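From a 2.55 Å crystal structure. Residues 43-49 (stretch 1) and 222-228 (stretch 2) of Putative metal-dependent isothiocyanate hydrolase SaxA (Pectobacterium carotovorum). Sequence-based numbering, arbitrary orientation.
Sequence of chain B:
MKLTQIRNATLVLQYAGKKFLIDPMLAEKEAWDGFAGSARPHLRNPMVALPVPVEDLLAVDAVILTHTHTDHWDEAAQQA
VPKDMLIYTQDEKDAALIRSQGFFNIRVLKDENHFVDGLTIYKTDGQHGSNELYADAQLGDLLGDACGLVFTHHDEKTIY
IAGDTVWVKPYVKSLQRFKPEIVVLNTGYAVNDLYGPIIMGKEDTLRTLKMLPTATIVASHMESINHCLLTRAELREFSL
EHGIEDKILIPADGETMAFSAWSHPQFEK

Stretch 1, residues 43-49: LRNPMVA
Stretch 2, residues 222-228: MESINHC

How do the two backbones run where they meet? Neither stretch forms a regular helix or strand; each is an irregular segment, and at least 175 residues of sequence separate any two that touch. The register is set by two pairs: the CA atoms of Asn 45 and Ile 225 lie 5.1 Å apart, and those of Met 47 and Ser 224 lie 4.8 Å apart, so the first stretch ascends in number as the second descends. Arg 44 (phi/psi -87/-30) leads into the extended Asn 45 (-87/133), a cis peptide bond precedes Pro 46 (-78/138), and the chain then bends at Met 47 (-59/-36) before extending again at Val 48 (-124/155). Opposite, Glu 223 has positive phi (59/52), Ser 224 sits at -149/-45 and Ile 225 is extended (-118/141). A type I turn from Ile 225 to Cys 228 follows, with Asn 226 (-62/-21) and His 227 (-73/-24) at its corners and Cys 228 N hydrogen-bonded to Ile 225 O at 3.3 Å.

Which hydrogen bonds join them? There are two, and both use backbone NH groups as donors. Met 47 N gives its proton to Ser 224 O at 2.7 Å, with an angle of 160° at the hydrogen; the same carbonyl oxygen lies 3.4 Å from Pro 46 CA in a CA-H...O contact. Pro 46, which has no NH, offers this oxygen only the CA contact; the hydrogen bond comes from Met 47 N. The second bond runs from Asn 226 N to Asn 45 OD1, 2.9 Å long with an angle of 166°. It ties the side chain of Asn 45 to the beginning of the turn.

How is Asn 45 placed to reach the turn? Its CA-to-CB bond points sideways, but chi1 of -57° (m) and chi2 of -30° bring the amide nearer the second stretch. An asparagine suits this position because its short side chain carries a carbonyl oxygen that can accept the NH of Asn 226. That oxygen, OD1, also lies 3.3 Å from Ile 225 CA, while Asn 45 ND2 approaches His 227 NE2 obliquely to the ring, at 3.9 Å. The CA-to-CB bond of Asn 226 (chi1 68°, p) points toward the first stretch, and that of Arg 44 (chi1 -80°, m) toward the second.

What packs around these polar links? Met 47, directed toward the second stretch with chi1 -77° (m) and chi2 174° (t), supplies a flexible apolar arm: its CE comes within 3.6 Å of Asn 226 CA, and its SD within 3.8 Å of Ile 225 C. Val 48, with chi1 -170° (t), sets CG2 3.4 Å from Glu 223 O. The CA-to-CB bond of Ser 224 (chi1 -54°, m) points away, and its backbone O makes the contact, while Ile 225 adopts chi1 70° (p) and chi2 -174° (t), its end leading away. Together the stretches bury 399 Å², with Asn 226 contributing most; Pro 46, Ser 224 and Ile 225 are buried.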

ATOM      1  N   LEU B  43       2.723  -9.782  33.019  1.00 76.45           N
ATOM      2  CA  LEU B  43       2.973  -8.495  33.675  1.00 74.74           C
ATOM      3  C   LEU B  43       4.381  -7.968  33.366  1.00 74.79           C
ATOM      4  O   LEU B  43       5.004  -7.314  34.206  1.00 74.70           O
ATOM      5  CB  LEU B  43       2.772  -8.637  35.189  1.00 74.06           C
ATOM      6  CG  LEU B  43       1.446  -9.253  35.647  1.00 73.76           C
ATOM      7  CD1 LEU B  43       1.490  -9.571  37.134  1.00 73.49           C
ATOM      8  CD2 LEU B  43       0.277  -8.334  35.321  1.00 73.21           C
ATOM      9  N   ARG B  44       4.869  -8.241  32.153  1.00 74.95           N
ATOM     10  CA  ARG B  44       6.198  -7.793  31.722  1.00 75.29           C
ATOM     11  C   ARG B  44       6.185  -6.380  31.124  1.00 73.60           C
ATOM     12  O   ARG B  44       7.183  -5.671  31.235  1.00 75.95           O
ATOM     13  CB  ARG B  44       6.831  -8.785  30.723  1.00 76.62           C
ATOM     14  CG  ARG B  44       7.456 -10.026  31.360  1.00 77.74           C
ATOM     15  CD  ARG B  44       6.577 -11.270  31.278  1.00 79.08           C
ATOM     16  NE  ARG B  44       6.832 -12.050  30.067  1.00 79.52           N
ATOM     17  CZ  ARG B  44       6.396 -13.290  29.872  1.00 77.32           C
ATOM     18  N   ASN B  45       5.067  -5.975  30.512  1.00 69.50           N
ATOM     19  CA  ASN B  45       4.979  -4.698  29.786  1.00 66.04           C
ATOM     20  C   ASN B  45       4.600  -3.541  30.724  1.00 63.50           C
ATOM     21  O   ASN B  45       3.653  -3.695  31.498  1.00 62.49           O
ATOM     22  CB  ASN B  45       3.924  -4.787  28.677  1.00 64.69           C
ATOM     23  CG  ASN B  45       4.187  -5.915  27.694  1.00 64.12           C
ATOM     24  OD1 ASN B  45       5.333  -6.292  27.451  1.00 64.92           O
ATOM     25  ND2 ASN B  45       3.119  -6.453  27.116  1.00 62.63           N
ATOM     26  N   PRO B  46       5.289  -2.391  30.682  1.00 62.12           N
ATOM     27  CA  PRO B  46       6.511  -2.149  29.905  1.00 61.63           C
ATOM     28  C   PRO B  46       7.756  -2.749  30.567  1.00 61.95           C
ATOM     29  O   PRO B  46       7.910  -2.643  31.784  1.00 62.66           O
ATOM     30  CB  PRO B  46       6.619  -0.621  29.894  1.00 61.44           C
ATOM     31  CG  PRO B  46       5.227  -0.119  30.085  1.00 61.92           C
ATOM     32  CD  PRO B  46       4.380  -1.229  30.643  1.00 62.28           C
ATOM     33  N   MET B  47       8.621  -3.371  29.765  1.00 61.83           N
ATOM     34  CA  MET B  47       9.854  -4.016  30.250  1.00 62.09           C
ATOM     35  C   MET B  47      10.816  -3.080  30.988  1.00 63.27           C
ATOM     36  O   MET B  47      11.467  -3.500  31.947  1.00 63.03           O
ATOM     37  CB  MET B  47      10.603  -4.684  29.089  1.00 61.69           C
ATOM     38  CG  MET B  47      10.020  -6.012  28.632  1.00 61.25           C
ATOM     39  SD  MET B  47      10.859  -6.633  27.161  1.00 62.68           S
ATOM     40  CE  MET B  47      10.982  -8.384  27.525  1.00 64.63           C
ATOM     41  N   VAL B  48      10.906  -1.828  30.533  1.00 64.57           N
ATOM     42  CA  VAL B  48      11.839  -0.833  31.079  1.00 65.08           C
ATOM     43  C   VAL B  48      11.061   0.409  31.522  1.00 65.72           C
ATOM     44  O   VAL B  48       9.967   0.677  31.018  1.00 66.24           O
ATOM     45  CB  VAL B  48      12.913  -0.438  30.027  1.00 65.96           C
ATOM     46  CG1 VAL B  48      14.027   0.398  30.652  1.00 67.34           C
ATOM     47  CG2 VAL B  48      13.503  -1.679  29.361  1.00 66.09           C
ATOM     48  N   ALA B  49      11.624   1.151  32.475  1.00 65.17           N
ATOM     49  CA  ALA B  49      11.054   2.425  32.924  1.00 65.14           C
ATOM     50  C   ALA B  49      11.357   3.554  31.934  1.00 65.60           C
ATOM     51  O   ALA B  49      12.069   3.356  30.948  1.00 65.42           O
ATOM     52  CB  ALA B  49      11.593   2.783  34.301  1.00 65.16           C
ATOM     53  N   MET B 222      12.007  -1.351  20.224  1.00 54.09           N
ATOM     54  CA  MET B 222      12.499  -2.631  20.777  1.00 55.66           C
ATOM     55  C   MET B 222      13.000  -2.542  22.226  1.00 55.43           C
ATOM     56  O   MET B 222      13.395  -1.472  22.688  1.00 53.04           O
ATOM     57  CB  MET B 222      13.578  -3.233  19.868  1.00 56.72           C
ATOM     58  CG  MET B 222      14.763  -2.334  19.570  1.00 57.41           C
ATOM     59  SD  MET B 222      15.833  -3.038  18.295  1.00 57.68           S
ATOM     60  CE  MET B 222      16.916  -1.647  17.998  1.00 58.62           C
ATOM     61  N   GLU B 223      12.970  -3.685  22.921  1.00 57.02           N
ATOM     62  CA  GLU B 223      13.330  -3.809  24.352  1.00 57.33           C
ATOM     63  C   GLU B 223      12.453  -2.933  25.253  1.00 59.14           C
ATOM     64  O   GLU B 223      12.951  -2.153  26.073  1.00 60.34           O
ATOM     65  CB  GLU B 223      14.817  -3.516  24.584  1.00 56.97           C
ATOM     66  CG  GLU B 223      15.753  -4.383  23.757  1.00 56.82           C
ATOM     67  CD  GLU B 223      17.206  -4.234  24.165  1.00 56.75           C
ATOM     68  OE1 GLU B 223      17.607  -3.137  24.606  1.00 59.41           O
ATOM     69  OE2 GLU B 223      17.956  -5.217  24.033  1.00 56.80           O
ATOM     70  N   SER B 224      11.142  -3.080  25.076  1.00 59.30           N
ATOM     71  CA  SER B 224      10.139  -2.254  25.765  1.00 58.12           C
ATOM     72  C   SER B 224       8.844  -3.015  26.031  1.00 57.61           C
ATOM     73  O   SER B 224       8.279  -2.898  27.119  1.00 58.43           O
ATOM     74  CB  SER B 224       9.829  -1.003  24.951  1.00 58.50           C
ATOM     75  OG  SER B 224      11.007  -0.281  24.645  1.00 60.99           O
ATOM     76  N   ILE B 225       8.351  -3.743  25.029  1.00 57.00           N
ATOM     77  CA  ILE B 225       7.288  -4.734  25.226  1.00 59.14           C
ATOM     78  C   ILE B 225       7.833  -6.113  24.846  1.00 60.80           C
ATOM     79  O   ILE B 225       8.587  -6.239  23.878  1.00 62.18           O
ATOM     80  CB  ILE B 225       5.987  -4.375  24.457  1.00 58.98           C
ATOM     81  CG1 ILE B 225       6.149  -4.522  22.936  1.00 59.75           C
ATOM     82  CG2 ILE B 225       5.543  -2.957  24.812  1.00 59.22           C
ATOM     83  CD1 ILE B 225       4.946  -4.052  22.143  1.00 60.23           C
ATOM     84  N   ASN B 226       7.454  -7.136  25.614  1.00 61.22           N
ATOM     85  CA  ASN B 226       8.015  -8.492  25.457  1.00 63.27           C
ATOM     86  C   ASN B 226       7.775  -9.172  24.098  1.00 61.97           C
ATOM     87  O   ASN B 226       8.515 -10.086  23.728  1.00 61.85           O
ATOM     88  CB  ASN B 226       7.548  -9.419  26.600  1.00 64.76           C
ATOM     89  CG  ASN B 226       6.054  -9.725  26.560  1.00 65.80           C
ATOM     90  OD1 ASN B 226       5.255  -8.948  26.037  1.00 67.52           O
ATOM     91  ND2 ASN B 226       5.673 -10.859  27.137  1.00 67.22           N
ATOM     92  N   HIS B 227       6.761  -8.719  23.362  1.00 59.66           N
ATOM     93  CA  HIS B 227       6.398  -9.320  22.072  1.00 59.20           C
ATOM     94  C   HIS B 227       7.390  -8.983  20.951  1.00 58.73           C
ATOM     95  O   HIS B 227       7.486  -9.723  19.971  1.00 58.36           O
ATOM     96  CB  HIS B 227       4.978  -8.909  21.679  1.00 59.01           C
ATOM     97  CG  HIS B 227       3.961  -9.196  22.739  1.00 58.26           C
ATOM     98  ND1 HIS B 227       3.462 -10.458  22.971  1.00 58.07           N
ATOM     99  CD2 HIS B 227       3.370  -8.385  23.648  1.00 57.72           C
ATOM    100  CE1 HIS B 227       2.595 -10.411  23.966  1.00 57.87           C
ATOM    101  NE2 HIS B 227       2.522  -9.165  24.397  1.00 57.75           N
ATOM    102  N   CYS B 228       8.119  -7.875  21.099  1.00 57.56           N
ATOM    103  CA  CYS B 228       9.201  -7.509  20.180  1.00 56.89           C
ATOM    104  C   CYS B 228      10.435  -8.381  20.446  1.00 55.88           C
ATOM    105  O   CYS B 228      11.125  -8.196  21.451  1.00 53.86           O
ATOM    106  CB  CYS B 228       9.549  -6.022  20.334  1.00 57.10           C
ATOM    107  SG  CYS B 228       8.155  -4.898  20.041  1.00 58.19           S
TER